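Local coordinates for protein quinoline 2-oxidoreductase large subunit (Pseudomonas putida, PDB 1T3Q) that hydroxylates quinoline at carbon 2 as the molybdenum-bearing large subunit of a xanthine dehydrogenase family enzyme, holding a molybdopterin cytosine dinucleotide cofactor, at residues Pro200-Gly205 against Gly256-Leu261; Asp520-Pro525 against Arg559-Val564; Gly453-Leu458 against Val646-Ser651; Ile674-Ile679 against Ile724-Thr729; Pro178-Ser183 against Gly303-Gly308. All blocks are in the same frame, centred on the assembly; numbering follows the deposited sequence.

Interaction 1 (Pro200-Gly205 against Gly256-Leu261); sequences PMETRG and GQKAHL. With SMO (dioxosulfidomolybdenum(VI) ion), chain O.
P200 and R204 flank Q257 and K258 across two loops, neither segment being regular helix or strand here. The backbones stay well apart: the CA atoms of R204 and K258, the nearer of the two facing pairs, are 7.2 Å from each other. G256-A259 forms a type I turn, closed by the bond from A259 N to G256 O (2.8 Å), and side chains bridge the gap. K258 spans it with an extended chain, its CG anti to the carbonyl carbon (chi1 -68°). Its NZ donates to E202 O at 2.8 Å, from above the carbonyl plane, and makes a salt bridge with E202 OE1, also at 2.8 Å, on the anti side of the carboxylate. G252 N binds the same carboxylate oxygen and G253 O accepts from NZ, tying this buried ion pair to the loop that enters the turn. The turn belongs to the molybdenum site of the xanthine dehydrogenase family: G256 CA lies 3.2 Å from OM1 of the dioxosulfidomolybdenum ion, and a side chain at G256 would collide with its sulfur. An alanine in place of K258 would probably leave the buried E202 carboxylate without its countercharge and the E202 carbonyl without this donor. The Q257 side chain crosses P200 and R204 at about a right angle, while the R204 guanidinium turns to E283. H260 ND1 donates to Q257 O (3.1 Å), nearly straight.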
# COMPACT_ATOMS: atom_id res chain seq x y z
N PRO B 200 4.10 25.15 -8.85
CA PRO B 200 3.17 24.11 -9.28
C PRO B 200 1.92 24.24 -8.40
O PRO B 200 2.04 24.69 -7.26
CB PRO B 200 3.95 22.82 -9.01
CG PRO B 200 4.76 23.19 -7.79
CD PRO B 200 5.26 24.57 -8.15
N MET B 201 0.75 23.86 -8.89
CA MET B 201 -0.46 23.98 -8.06
C MET B 201 -0.38 23.11 -6.82
O MET B 201 -0.94 23.45 -5.77
CB MET B 201 -1.72 23.68 -8.87
CG MET B 201 -2.11 24.82 -9.81
SD MET B 201 -2.37 26.42 -8.96
CE MET B 201 -0.71 27.14 -9.11
N GLU B 202 0.31 21.97 -6.92
CA GLU B 202 0.50 21.11 -5.75
C GLU B 202 1.90 21.44 -5.23
O GLU B 202 2.87 21.39 -5.98
CB GLU B 202 0.48 19.63 -6.13
CG GLU B 202 0.88 18.72 -4.97
CD GLU B 202 1.31 17.34 -5.41
OE1 GLU B 202 2.18 17.25 -6.31
OE2 GLU B 202 0.79 16.35 -4.87
N THR B 203 2.00 21.77 -3.95
CA THR B 203 3.30 22.10 -3.37
C THR B 203 4.09 20.82 -3.14
O THR B 203 3.62 19.72 -3.45
CB THR B 203 3.14 22.83 -2.02
OG1 THR B 203 2.38 22.00 -1.13
CG2 THR B 203 2.43 24.16 -2.22
N ARG B 204 5.29 20.94 -2.57
CA ARG B 204 6.10 19.76 -2.30
C ARG B 204 5.58 19.01 -1.09
O ARG B 204 4.92 19.57 -0.22
CB ARG B 204 7.56 20.16 -2.06
CG ARG B 204 8.21 20.88 -3.24
CD ARG B 204 9.58 21.39 -2.84
NE ARG B 204 9.51 22.26 -1.66
CZ ARG B 204 10.57 22.64 -0.95
NH1 ARG B 204 10.41 23.42 0.11
NH2 ARG B 204 11.78 22.22 -1.29
N GLY B 205 5.89 17.72 -1.05
CA GLY B 205 5.44 16.91 0.06
C GLY B 205 6.10 15.55 0.05
O GLY B 205 6.57 15.08 -0.99
N GLY B 256 10.48 20.96 -12.84
CA GLY B 256 11.85 21.10 -12.39
C GLY B 256 12.00 21.29 -10.89
O GLY B 256 12.97 20.82 -10.29
N GLN B 257 11.03 21.96 -10.28
CA GLN B 257 11.09 22.20 -8.83
C GLN B 257 11.16 20.90 -8.06
O GLN B 257 11.84 20.81 -7.02
CB GLN B 257 9.87 23.01 -8.37
CG GLN B 257 10.00 23.53 -6.94
CD GLN B 257 8.71 24.15 -6.42
OE1 GLN B 257 7.82 23.45 -5.94
NE2 GLN B 257 8.60 25.47 -6.54
N LYS B 258 10.46 19.89 -8.56
CA LYS B 258 10.44 18.59 -7.91
C LYS B 258 11.52 17.66 -8.47
O LYS B 258 11.45 16.44 -8.32
CB LYS B 258 9.03 17.99 -8.02
CG LYS B 258 8.04 18.80 -7.18
CD LYS B 258 6.59 18.33 -7.30
CE LYS B 258 5.69 19.28 -6.52
NZ LYS B 258 4.24 19.09 -6.85
N ALA B 259 12.52 18.27 -9.10
CA ALA B 259 13.65 17.54 -9.65
C ALA B 259 14.88 17.92 -8.83
O ALA B 259 15.96 18.14 -9.39
CB ALA B 259 13.85 17.88 -11.12
N HIS B 260 14.70 18.04 -7.52
CA HIS B 260 15.79 18.36 -6.61
C HIS B 260 15.61 17.52 -5.36
O HIS B 260 14.52 17.00 -5.10
CB HIS B 260 15.76 19.82 -6.14
CG HIS B 260 15.85 20.83 -7.24
ND1 HIS B 260 14.73 21.39 -7.82
CD2 HIS B 260 16.92 21.39 -7.85
CE1 HIS B 260 15.11 22.26 -8.74
NE2 HIS B 260 16.43 22.28 -8.78
N LEU B 261 16.68 17.37 -4.60
CA LEU B 261 16.59 16.64 -3.35
C LEU B 261 16.28 17.74 -2.33
O LEU B 261 17.00 18.73 -2.25
CB LEU B 261 17.93 15.98 -3.00
CG LEU B 261 17.89 15.20 -1.69
CD1 LEU B 261 16.97 13.99 -1.84
CD2 LEU B 261 19.29 14.74 -1.32
S SMO O . 13.39 21.99 -15.37
MO SMO O . 12.72 20.14 -16.20
OM2 SMO O . 14.37 20.19 -16.74
OM1 SMO O . 12.60 19.19 -14.80

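Interaction 2 (Asp520-Pro525 against Arg559-Val564)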
# COMPACT_ATOMS: atom_id res chain seq x y z
N ASP B 520 4.08 -0.49 -30.00
CA ASP B 520 4.67 -0.52 -31.34
C ASP B 520 5.89 -1.42 -31.45
O ASP B 520 6.07 -2.10 -32.46
CB ASP B 520 5.01 0.90 -31.80
CG ASP B 520 3.78 1.66 -32.28
OD1 ASP B 520 3.91 2.81 -32.73
OD2 ASP B 520 2.68 1.08 -32.20
N VAL B 521 6.73 -1.44 -30.42
CA VAL B 521 7.92 -2.28 -30.45
C VAL B 521 7.53 -3.76 -30.50
O VAL B 521 8.10 -4.53 -31.27
CB VAL B 521 8.83 -2.04 -29.22
CG1 VAL B 521 9.97 -3.05 -29.21
CG2 VAL B 521 9.40 -0.63 -29.25
N LEU B 522 6.56 -4.15 -29.68
CA LEU B 522 6.12 -5.54 -29.63
C LEU B 522 5.00 -5.90 -30.61
O LEU B 522 4.59 -7.06 -30.70
CB LEU B 522 5.69 -5.90 -28.20
CG LEU B 522 6.85 -5.99 -27.19
CD1 LEU B 522 6.32 -6.07 -25.77
CD2 LEU B 522 7.70 -7.20 -27.51
N GLY B 523 4.51 -4.91 -31.35
CA GLY B 523 3.47 -5.18 -32.33
C GLY B 523 2.12 -5.58 -31.75
O GLY B 523 1.42 -6.42 -32.32
N VAL B 524 1.75 -4.97 -30.63
CA VAL B 524 0.48 -5.27 -29.98
C VAL B 524 -0.29 -3.98 -29.71
O VAL B 524 0.29 -2.89 -29.74
CB VAL B 524 0.67 -5.99 -28.63
CG1 VAL B 524 1.33 -7.34 -28.85
CG2 VAL B 524 1.50 -5.13 -27.68
N PRO B 525 -1.60 -4.08 -29.46
CA PRO B 525 -2.41 -2.89 -29.19
C PRO B 525 -1.92 -2.21 -27.91
O PRO B 525 -1.53 -2.88 -26.96
CB PRO B 525 -3.82 -3.46 -29.00
CG PRO B 525 -3.80 -4.74 -29.78
CD PRO B 525 -2.44 -5.30 -29.47
N ARG B 559 15.00 -1.07 -25.89
CA ARG B 559 16.00 -2.11 -25.64
C ARG B 559 15.44 -3.31 -24.88
O ARG B 559 15.65 -4.45 -25.28
CB ARG B 559 17.17 -1.54 -24.83
CG ARG B 559 18.15 -0.65 -25.58
CD ARG B 559 19.51 -0.69 -24.88
NE ARG B 559 20.06 -2.05 -24.90
CZ ARG B 559 20.89 -2.56 -24.00
NH1 ARG B 559 21.31 -3.81 -24.13
NH2 ARG B 559 21.30 -1.84 -22.96
N ALA B 560 14.74 -3.05 -23.77
CA ALA B 560 14.18 -4.13 -22.97
C ALA B 560 13.16 -4.94 -23.77
O ALA B 560 13.17 -6.17 -23.74
CB ALA B 560 13.55 -3.57 -21.70
N ALA B 561 12.28 -4.24 -24.48
CA ALA B 561 11.25 -4.91 -25.28
C ALA B 561 11.89 -5.72 -26.40
O ALA B 561 11.40 -6.79 -26.76
CB ALA B 561 10.29 -3.88 -25.86
N SER B 562 12.99 -5.22 -26.94
CA SER B 562 13.69 -5.91 -28.03
C SER B 562 14.22 -7.26 -27.57
O SER B 562 14.14 -8.24 -28.30
CB SER B 562 14.84 -5.05 -28.55
OG SER B 562 15.57 -5.74 -29.56
N ILE B 563 14.77 -7.30 -26.36
CA ILE B 563 15.31 -8.55 -25.84
C ILE B 563 14.26 -9.64 -25.81
O ILE B 563 14.50 -10.76 -26.27
CB ILE B 563 15.88 -8.37 -24.42
CG1 ILE B 563 17.07 -7.40 -24.46
CG2 ILE B 563 16.29 -9.72 -23.84
CD1 ILE B 563 17.57 -7.00 -23.10
N VAL B 564 13.08 -9.34 -25.26
CA VAL B 564 12.04 -10.35 -25.20
C VAL B 564 11.40 -10.57 -26.57
O VAL B 564 10.98 -11.68 -26.89
CB VAL B 564 10.98 -9.99 -24.13
CG1 VAL B 564 11.63 -10.00 -22.76
CG2 VAL B 564 10.37 -8.63 -24.42
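V521 meets A561 where helix 510-522 ends against helix 549-576, the CA atoms of the two residues 6.7 Å apart. CG1 of V521 does the touching: it stands anti to the backbone N (chi1 174°) and presses on A561 CB at 3.5 Å, tighter than usual van der Waals contact. The small alanine side chain is consistent with the close approach of the two backbones. L522 follows, its CG 4.2 Å from the same A561 CB, while its CD2 reaches on to V564 CG2 at 4.3 Å and also lies against A561 O. A561 thus packs against two consecutive residues of the other helix. At G523 the chain takes positive phi (67°) as the C-prime residue of a Schellman motif and leaves the helix. The contact is apolar helix-to-helix packing, with the V521 side chain about 14 Å from the pterin cytosine dinucleotide. Beyond the two helices, L522 and V564 rest on strand 486-491, with L522 also on strand 497-501 and V564 on strand 625-629, so both helices pack against one mixed sheet.

Interaction 3 (Gly453-Leu458 against Val646-Ser651); sequences GKYLGL and VEIDAS
K454 curls over the strand pair toward D649, with CG anti to the carbonyl carbon and the chain bent at chi2 (-71°). Its NZ bonds to D649 OD1 at 2.7 Å in a salt bridge on the anti side of the carboxylate. E647 OE2 is a longer ionic partner of NZ at 3.7 Å and has its own salt bridge with R656. The E647 chain is extended, CG anti to the backbone N (chi1 171°), and its CG packs on CB and CD of K454. L456, on this same face, sends CD1 to E647 CB at 3.6 Å. An alanine in place of K454 would probably leave D649 OD1 without its cationic mate and take away the K454 methylenes that lie against the E647 carboxylate. Beside the pair, a water donates to both D649 OD1 and G453 O. On the other face, the Y455 ring lies over A650 CB in a CH-pi contact, 4.0 Å from methyl to ring centre, and Y455 CB packs on I648 CB. Between the faces, the strands run antiparallel: Y455-I648 and G457-V646 are hydrogen-bonded pairs, with Y455 N to I648 O at 2.7 Å, and A650 N to G453 O continues the ladder past the strand end. Strand 454-467 is outermost in a mixed sheet of four within this chain. Helix 744-761 covers the face of Y455, V646 and I648, while helix 439-450 packs on K454 and L456.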
# COMPACT_ATOMS: atom_id res chain seq x y z
N GLY B 453 -4.25 54.62 -29.84
CA GLY B 453 -3.41 54.72 -28.66
C GLY B 453 -2.93 53.37 -28.16
O GLY B 453 -2.78 53.16 -26.95
N LYS B 454 -2.69 52.45 -29.09
CA LYS B 454 -2.22 51.11 -28.75
C LYS B 454 -0.91 50.82 -29.48
O LYS B 454 -0.79 51.08 -30.68
CB LYS B 454 -3.26 50.07 -29.15
CG LYS B 454 -4.64 50.25 -28.53
CD LYS B 454 -4.63 49.93 -27.05
CE LYS B 454 -6.05 49.92 -26.49
NZ LYS B 454 -6.07 49.44 -25.08
N TYR B 455 0.06 50.28 -28.76
CA TYR B 455 1.35 49.94 -29.34
C TYR B 455 1.37 48.44 -29.61
O TYR B 455 1.41 47.63 -28.68
CB TYR B 455 2.48 50.30 -28.37
CG TYR B 455 2.55 51.77 -28.01
CD1 TYR B 455 2.99 52.18 -26.75
CD2 TYR B 455 2.19 52.75 -28.93
CE1 TYR B 455 3.09 53.53 -26.42
CE2 TYR B 455 2.29 54.11 -28.62
CZ TYR B 455 2.74 54.49 -27.36
OH TYR B 455 2.84 55.83 -27.05
N LEU B 456 1.34 48.06 -30.88
CA LEU B 456 1.34 46.64 -31.24
C LEU B 456 2.75 46.23 -31.63
O LEU B 456 3.45 46.98 -32.31
CB LEU B 456 0.37 46.41 -32.41
CG LEU B 456 -0.27 45.03 -32.51
CD1 LEU B 456 -1.18 44.79 -31.30
CD2 LEU B 456 -1.08 44.94 -33.80
N GLY B 457 3.17 45.05 -31.21
CA GLY B 457 4.51 44.59 -31.52
C GLY B 457 4.58 43.10 -31.82
O GLY B 457 3.87 42.30 -31.22
N LEU B 458 5.45 42.74 -32.77
CA LEU B 458 5.65 41.36 -33.15
C LEU B 458 7.02 40.93 -32.65
O LEU B 458 8.00 41.65 -32.84
CB LEU B 458 5.62 41.22 -34.68
CG LEU B 458 6.04 39.85 -35.23
CD1 LEU B 458 5.03 38.80 -34.81
CD2 LEU B 458 6.14 39.92 -36.75
N VAL B 646 1.94 41.40 -29.13
CA VAL B 646 1.49 42.03 -27.90
C VAL B 646 0.93 43.40 -28.19
O VAL B 646 1.33 44.07 -29.15
CB VAL B 646 2.64 42.19 -26.87
CG1 VAL B 646 3.26 40.84 -26.55
CG2 VAL B 646 3.68 43.16 -27.40
N GLU B 647 -0.02 43.82 -27.36
CA GLU B 647 -0.64 45.13 -27.50
C GLU B 647 -0.44 45.87 -26.19
O GLU B 647 -0.82 45.36 -25.13
CB GLU B 647 -2.13 45.00 -27.80
CG GLU B 647 -2.87 46.34 -27.74
CD GLU B 647 -4.38 46.18 -27.80
OE1 GLU B 647 -4.90 45.93 -28.91
OE2 GLU B 647 -5.03 46.29 -26.74
N ILE B 648 0.15 47.05 -26.26
CA ILE B 648 0.39 47.86 -25.07
C ILE B 648 -0.44 49.13 -25.14
O ILE B 648 -0.41 49.84 -26.14
CB ILE B 648 1.88 48.26 -24.97
CG1 ILE B 648 2.75 47.01 -24.90
CG2 ILE B 648 2.09 49.14 -23.75
CD1 ILE B 648 4.24 47.31 -24.97
N ASP B 649 -1.19 49.42 -24.08
CA ASP B 649 -2.02 50.63 -24.03
C ASP B 649 -1.10 51.81 -23.74
O ASP B 649 -0.40 51.82 -22.74
CB ASP B 649 -3.07 50.51 -22.92
CG ASP B 649 -4.07 51.64 -22.95
OD1 ASP B 649 -5.01 51.58 -23.77
OD2 ASP B 649 -3.92 52.59 -22.16
N ALA B 650 -1.11 52.81 -24.62
CA ALA B 650 -0.25 53.98 -24.45
C ALA B 650 -0.52 54.80 -23.19
O ALA B 650 0.36 55.50 -22.70
CB ALA B 650 -0.34 54.88 -25.68
N SER B 651 -1.74 54.72 -22.67
CA SER B 651 -2.09 55.50 -21.48
C SER B 651 -1.99 54.75 -20.16
O SER B 651 -1.61 55.33 -19.14
CB SER B 651 -3.51 56.06 -21.62
OG SER B 651 -3.57 57.02 -22.66
O HOH W 1 -4.72 54.18 -25.13

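Interaction 4 (Ile674-Ile679 against Ile724-Thr729). With MCN (pterin cytosine dinucleotide), chain N.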
# COMPACT_ATOMS: atom_id res chain seq x y z
N ILE B 674 -0.86 15.39 -26.86
CA ILE B 674 -0.07 15.63 -25.66
C ILE B 674 1.04 16.64 -25.93
O ILE B 674 1.31 17.51 -25.09
CB ILE B 674 0.49 14.30 -25.12
CG1 ILE B 674 -0.64 13.53 -24.42
CG2 ILE B 674 1.64 14.55 -24.13
CD1 ILE B 674 -0.30 12.12 -24.02
N VAL B 675 1.68 16.55 -27.09
CA VAL B 675 2.74 17.48 -27.44
C VAL B 675 2.20 18.91 -27.50
O VAL B 675 2.84 19.84 -27.02
CB VAL B 675 3.38 17.13 -28.81
CG1 VAL B 675 4.32 18.24 -29.25
CG2 VAL B 675 4.13 15.81 -28.71
N GLU B 676 1.01 19.09 -28.07
CA GLU B 676 0.47 20.44 -28.15
C GLU B 676 0.10 20.94 -26.76
O GLU B 676 0.20 22.13 -26.49
CB GLU B 676 -0.74 20.50 -29.10
CG GLU B 676 -0.34 20.33 -30.56
CD GLU B 676 -1.37 20.88 -31.54
OE1 GLU B 676 -2.44 21.34 -31.09
OE2 GLU B 676 -1.10 20.85 -32.76
N GLY B 677 -0.30 20.03 -25.89
CA GLY B 677 -0.63 20.43 -24.53
C GLY B 677 0.63 20.96 -23.86
O GLY B 677 0.59 21.95 -23.14
N GLN B 678 1.76 20.30 -24.13
CA GLN B 678 3.05 20.71 -23.57
C GLN B 678 3.46 22.08 -24.10
O GLN B 678 4.03 22.90 -23.37
CB GLN B 678 4.12 19.68 -23.92
CG GLN B 678 3.95 18.35 -23.21
CD GLN B 678 4.20 18.48 -21.72
OE1 GLN B 678 5.31 18.77 -21.28
NE2 GLN B 678 3.15 18.27 -20.92
N ILE B 679 3.18 22.32 -25.37
CA ILE B 679 3.52 23.60 -25.99
C ILE B 679 2.68 24.73 -25.40
O ILE B 679 3.20 25.79 -25.07
CB ILE B 679 3.30 23.55 -27.53
CG1 ILE B 679 4.36 22.66 -28.18
CG2 ILE B 679 3.35 24.95 -28.11
CD1 ILE B 679 4.09 22.36 -29.65
N ILE B 724 -0.54 26.33 -33.56
CA ILE B 724 0.63 25.46 -33.63
C ILE B 724 0.77 24.70 -34.93
O ILE B 724 -0.21 24.17 -35.45
CB ILE B 724 0.59 24.40 -32.51
CG1 ILE B 724 0.47 25.07 -31.14
CG2 ILE B 724 1.83 23.51 -32.59
CD1 ILE B 724 0.24 24.08 -30.01
N ARG B 725 1.99 24.63 -35.44
CA ARG B 725 2.27 23.86 -36.64
C ARG B 725 3.45 22.95 -36.31
O ARG B 725 4.30 23.29 -35.47
CB ARG B 725 2.56 24.79 -37.83
CG ARG B 725 1.30 25.46 -38.37
CD ARG B 725 0.31 24.40 -38.85
NE ARG B 725 -1.01 24.93 -39.20
N HIS B 726 3.50 21.79 -36.95
CA HIS B 726 4.55 20.81 -36.69
C HIS B 726 5.41 20.42 -37.90
O HIS B 726 4.93 20.41 -39.04
CB HIS B 726 3.93 19.52 -36.14
CG HIS B 726 3.02 19.73 -34.97
ND1 HIS B 726 3.48 19.78 -33.67
CD2 HIS B 726 1.68 19.89 -34.90
CE1 HIS B 726 2.46 19.96 -32.85
NE2 HIS B 726 1.36 20.03 -33.57
N LEU B 727 6.67 20.10 -37.62
CA LEU B 727 7.62 19.63 -38.61
C LEU B 727 8.26 18.43 -37.92
O LEU B 727 8.38 18.42 -36.70
CB LEU B 727 8.69 20.69 -38.91
CG LEU B 727 8.22 21.97 -39.61
CD1 LEU B 727 9.41 22.91 -39.77
CD2 LEU B 727 7.61 21.64 -40.96
N GLU B 728 8.64 17.42 -38.69
CA GLU B 728 9.26 16.24 -38.09
C GLU B 728 10.56 15.82 -38.76
O GLU B 728 10.58 15.45 -39.94
CB GLU B 728 8.28 15.05 -38.09
CG GLU B 728 7.06 15.25 -37.19
CD GLU B 728 6.19 14.01 -37.09
OE1 GLU B 728 5.84 13.44 -38.14
OE2 GLU B 728 5.83 13.61 -35.96
N THR B 729 11.64 15.89 -38.00
CA THR B 729 12.95 15.48 -38.48
C THR B 729 13.37 14.40 -37.48
O THR B 729 13.88 14.70 -36.40
CB THR B 729 13.96 16.64 -38.45
OG1 THR B 729 13.42 17.75 -39.18
CG2 THR B 729 15.28 16.21 -39.10
N1 MCN N . 6.09 13.73 -26.22
C2 MCN N . 5.54 13.05 -27.36
N3 MCN N . 6.42 13.00 -28.44
C4 MCN N . 7.70 13.53 -28.49
C5 MCN N . 8.20 14.22 -27.30
C6 MCN N . 7.40 14.31 -26.18
O2 MCN N . 4.41 12.61 -27.35
N4 MCN N . 8.45 13.41 -29.57
C1' MCN N . 5.14 13.77 -24.97
C2D MCN N . 5.50 12.62 -23.92
O2' MCN N . 4.27 12.15 -23.25
C3' MCN N . 6.50 13.30 -23.00
C4D MCN N . 6.01 14.72 -22.88
O4D MCN N . 5.26 14.98 -24.17
O3' MCN N . 6.51 12.62 -21.70
C5' MCN N . 7.09 15.78 -22.51
O5' MCN N . 8.14 15.58 -23.42
PA MCN N . 9.64 15.30 -23.03
O1A MCN N . 9.91 13.88 -23.41
O2A MCN N . 10.41 16.45 -23.66
O3A MCN N . 9.98 15.54 -21.46
PB MCN N . 9.65 14.66 -20.16
O1B MCN N . 10.96 14.26 -19.57
O2B MCN N . 8.67 13.57 -20.48
O3B MCN N . 8.89 15.69 -19.20
C10 MCN N . 9.61 16.60 -18.40
C9' MCN N . 9.44 17.93 -19.05
C8' MCN N . 10.17 18.92 -18.12
S8' MCN N . 11.92 18.65 -17.94
C7' MCN N . 9.61 19.95 -17.47
S7' MCN N . 10.47 21.08 -16.38
C6' MCN N . 8.06 20.16 -17.62
C7 MCN N . 7.57 19.59 -18.93
O9' MCN N . 7.97 18.24 -19.08
N5' MCN N . 7.46 19.61 -16.34
C4A MCN N . 6.04 19.41 -16.56
N8' MCN N . 6.07 19.65 -18.99
C4B MCN N . 5.34 19.47 -17.78
N1' MCN N . 3.95 19.26 -17.96
C2' MCN N . 3.27 18.98 -16.82
N2' MCN N . 1.94 18.79 -16.94
N3' MCN N . 3.87 18.88 -15.59
C4' MCN N . 5.28 19.06 -15.33
O4' MCN N . 5.73 18.95 -14.22
O HOH W 2 -2.04 22.13 -34.86
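E676 and H726 join by a His-carboxylate hydrogen bond where helix 672-692 packs on strand 722-726, an end strand of a mixed sheet. H726 NE2 donates to E676 OE2 at 2.7 Å, using the anti lone pair of the oxygen. Ring and carboxylate planes are nearly coplanar, 20° apart, and E676 CG also lies at the ring edge. A water donates to both E676 OE2 and I724 O, giving this oxygen a second donor, while OE1 pairs with R680. This helix-on-sheet layer carries cofactor on its other side: Q678 NE2 donates to N1' of the pterin at 3.2 Å, and V675 CG2 comes within 3.4 Å of C2 of the cytosine. Apolar packing completes the strand side. I724 and I679 meet tip to tip, I724 CD1 lying 3.7 Å from I679 CG2 and 3.8 Å from E676 CB. I724 CG2, anti to the backbone N, reaches I679 CD1 at 3.9 Å.

Interaction 5 (Pro178-Ser183 against Gly303-Gly308)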
# COMPACT_ATOMS: atom_id res chain seq x y z
N PRO B 178 38.19 44.65 -31.35
CA PRO B 178 38.37 45.19 -32.70
C PRO B 178 37.18 44.90 -33.62
O PRO B 178 36.91 45.69 -34.53
CB PRO B 178 39.67 44.54 -33.17
CG PRO B 178 39.72 43.26 -32.38
CD PRO B 178 39.25 43.68 -31.02
N ILE B 179 36.48 43.80 -33.40
CA ILE B 179 35.34 43.48 -34.25
C ILE B 179 34.20 44.48 -33.97
O ILE B 179 33.62 45.03 -34.90
CB ILE B 179 34.84 42.03 -34.02
CG1 ILE B 179 35.93 41.05 -34.45
CG2 ILE B 179 33.56 41.79 -34.81
CD1 ILE B 179 35.59 39.57 -34.24
N PHE B 180 33.91 44.71 -32.70
CA PHE B 180 32.85 45.65 -32.34
C PHE B 180 33.23 47.07 -32.74
O PHE B 180 32.36 47.90 -33.00
CB PHE B 180 32.56 45.60 -30.83
CG PHE B 180 31.69 44.46 -30.42
CD1 PHE B 180 32.24 43.22 -30.12
CD2 PHE B 180 30.31 44.61 -30.40
CE1 PHE B 180 31.42 42.14 -29.81
CE2 PHE B 180 29.48 43.53 -30.09
CZ PHE B 180 30.04 42.29 -29.79
N ALA B 181 34.52 47.34 -32.80
CA ALA B 181 34.99 48.67 -33.16
C ALA B 181 34.91 48.96 -34.66
O ALA B 181 34.77 50.11 -35.06
CB ALA B 181 36.41 48.86 -32.67
N SER B 182 34.98 47.92 -35.49
CA SER B 182 34.97 48.11 -36.94
C SER B 182 33.78 47.57 -37.71
O SER B 182 33.62 47.88 -38.89
CB SER B 182 36.25 47.52 -37.54
OG SER B 182 37.41 48.17 -37.04
N SER B 183 32.96 46.74 -37.07
CA SER B 183 31.80 46.16 -37.75
C SER B 183 30.84 47.25 -38.22
O SER B 183 30.76 48.32 -37.62
CB SER B 183 31.07 45.19 -36.82
OG SER B 183 30.61 45.85 -35.65
N GLY B 303 26.44 41.38 -26.46
CA GLY B 303 26.76 42.28 -27.55
C GLY B 303 26.82 41.46 -28.83
O GLY B 303 27.33 40.34 -28.83
N LEU B 304 26.26 42.00 -29.91
CA LEU B 304 26.26 41.32 -31.19
C LEU B 304 26.79 42.26 -32.26
O LEU B 304 26.33 43.38 -32.40
CB LEU B 304 24.83 40.88 -31.55
CG LEU B 304 24.61 40.17 -32.89
CD1 LEU B 304 25.32 38.83 -32.90
CD2 LEU B 304 23.11 39.97 -33.11
N ALA B 305 27.80 41.80 -33.00
CA ALA B 305 28.39 42.59 -34.06
C ALA B 305 27.95 41.96 -35.38
O ALA B 305 27.86 40.74 -35.47
CB ALA B 305 29.91 42.58 -33.95
N PHE B 306 27.66 42.78 -36.38
CA PHE B 306 27.21 42.26 -37.67
C PHE B 306 27.63 43.15 -38.83
O PHE B 306 27.92 44.32 -38.65
CB PHE B 306 25.69 42.07 -37.64
CG PHE B 306 24.94 43.28 -37.16
CD1 PHE B 306 24.47 44.23 -38.05
CD2 PHE B 306 24.70 43.47 -35.80
CE1 PHE B 306 23.77 45.36 -37.60
CE2 PHE B 306 24.00 44.59 -35.34
CZ PHE B 306 23.53 45.53 -36.24
N ASP B 307 27.65 42.58 -40.04
CA ASP B 307 28.04 43.36 -41.20
C ASP B 307 26.83 44.03 -41.86
O ASP B 307 25.69 43.88 -41.39
CB ASP B 307 28.81 42.48 -42.20
CG ASP B 307 27.93 41.47 -42.94
OD1 ASP B 307 28.51 40.58 -43.60
OD2 ASP B 307 26.69 41.56 -42.87
N GLY B 308 27.09 44.78 -42.92
CA GLY B 308 26.03 45.50 -43.61
C GLY B 308 24.89 44.66 -44.15
O GLY B 308 23.83 45.20 -44.49
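F180 turns one ring face to A305, whose CB sits 4.0 Å above the ring centre and only 12° off its normal, a well-centred CH-pi contact. The edge of the same ring runs into the strand backbone: CZ is 3.5 Å from G303 C, and CE2 is 3.6 Å from L304 N. A side chain at G303 would point at CE2 and crowd it, so glycine leaves the ring its place. Around the A305 methyl, I179 CG2 approaches at 3.8 Å, and S183 OG comes equally near. S183 OG lies between the backbone N and the carbonyl carbon (chi1 60°) and bonds to G185 O, while S183 CB rests 3.7 Å from F306 O. Helix 178-182 and strand 303-306 run at 60° to each other. Strand 298-306 pairs with strands 185-193 and 312-322 in a mixed sheet; I179 and S183 also touch strand 312-322. On the far side, L304 and F306 pack on helix 375-393.

Along the chain, interaction 1 is nested inside the loop closed by interaction 5, within one molybdopterin cofactor-binding domain; interaction 2 lies inside the loop closed by interaction 3 in the other, and interaction 4 comes last. Interactions 1 and 4 both touch the cofactor, one at the molybdenum and the other at the pterin and cytosine, with centres about 25 Å apart. Interactions 3 and 4 reach the same four-stranded sheet, interaction 3 at edge strand 454-467 and its neighbour, interaction 4 at the opposite edge strand 722-726. Interaction 2 packs helix on helix and interaction 5 helix on strand, their centres about 55 Å apart. The cofactor is therefore held between segments far apart in sequence.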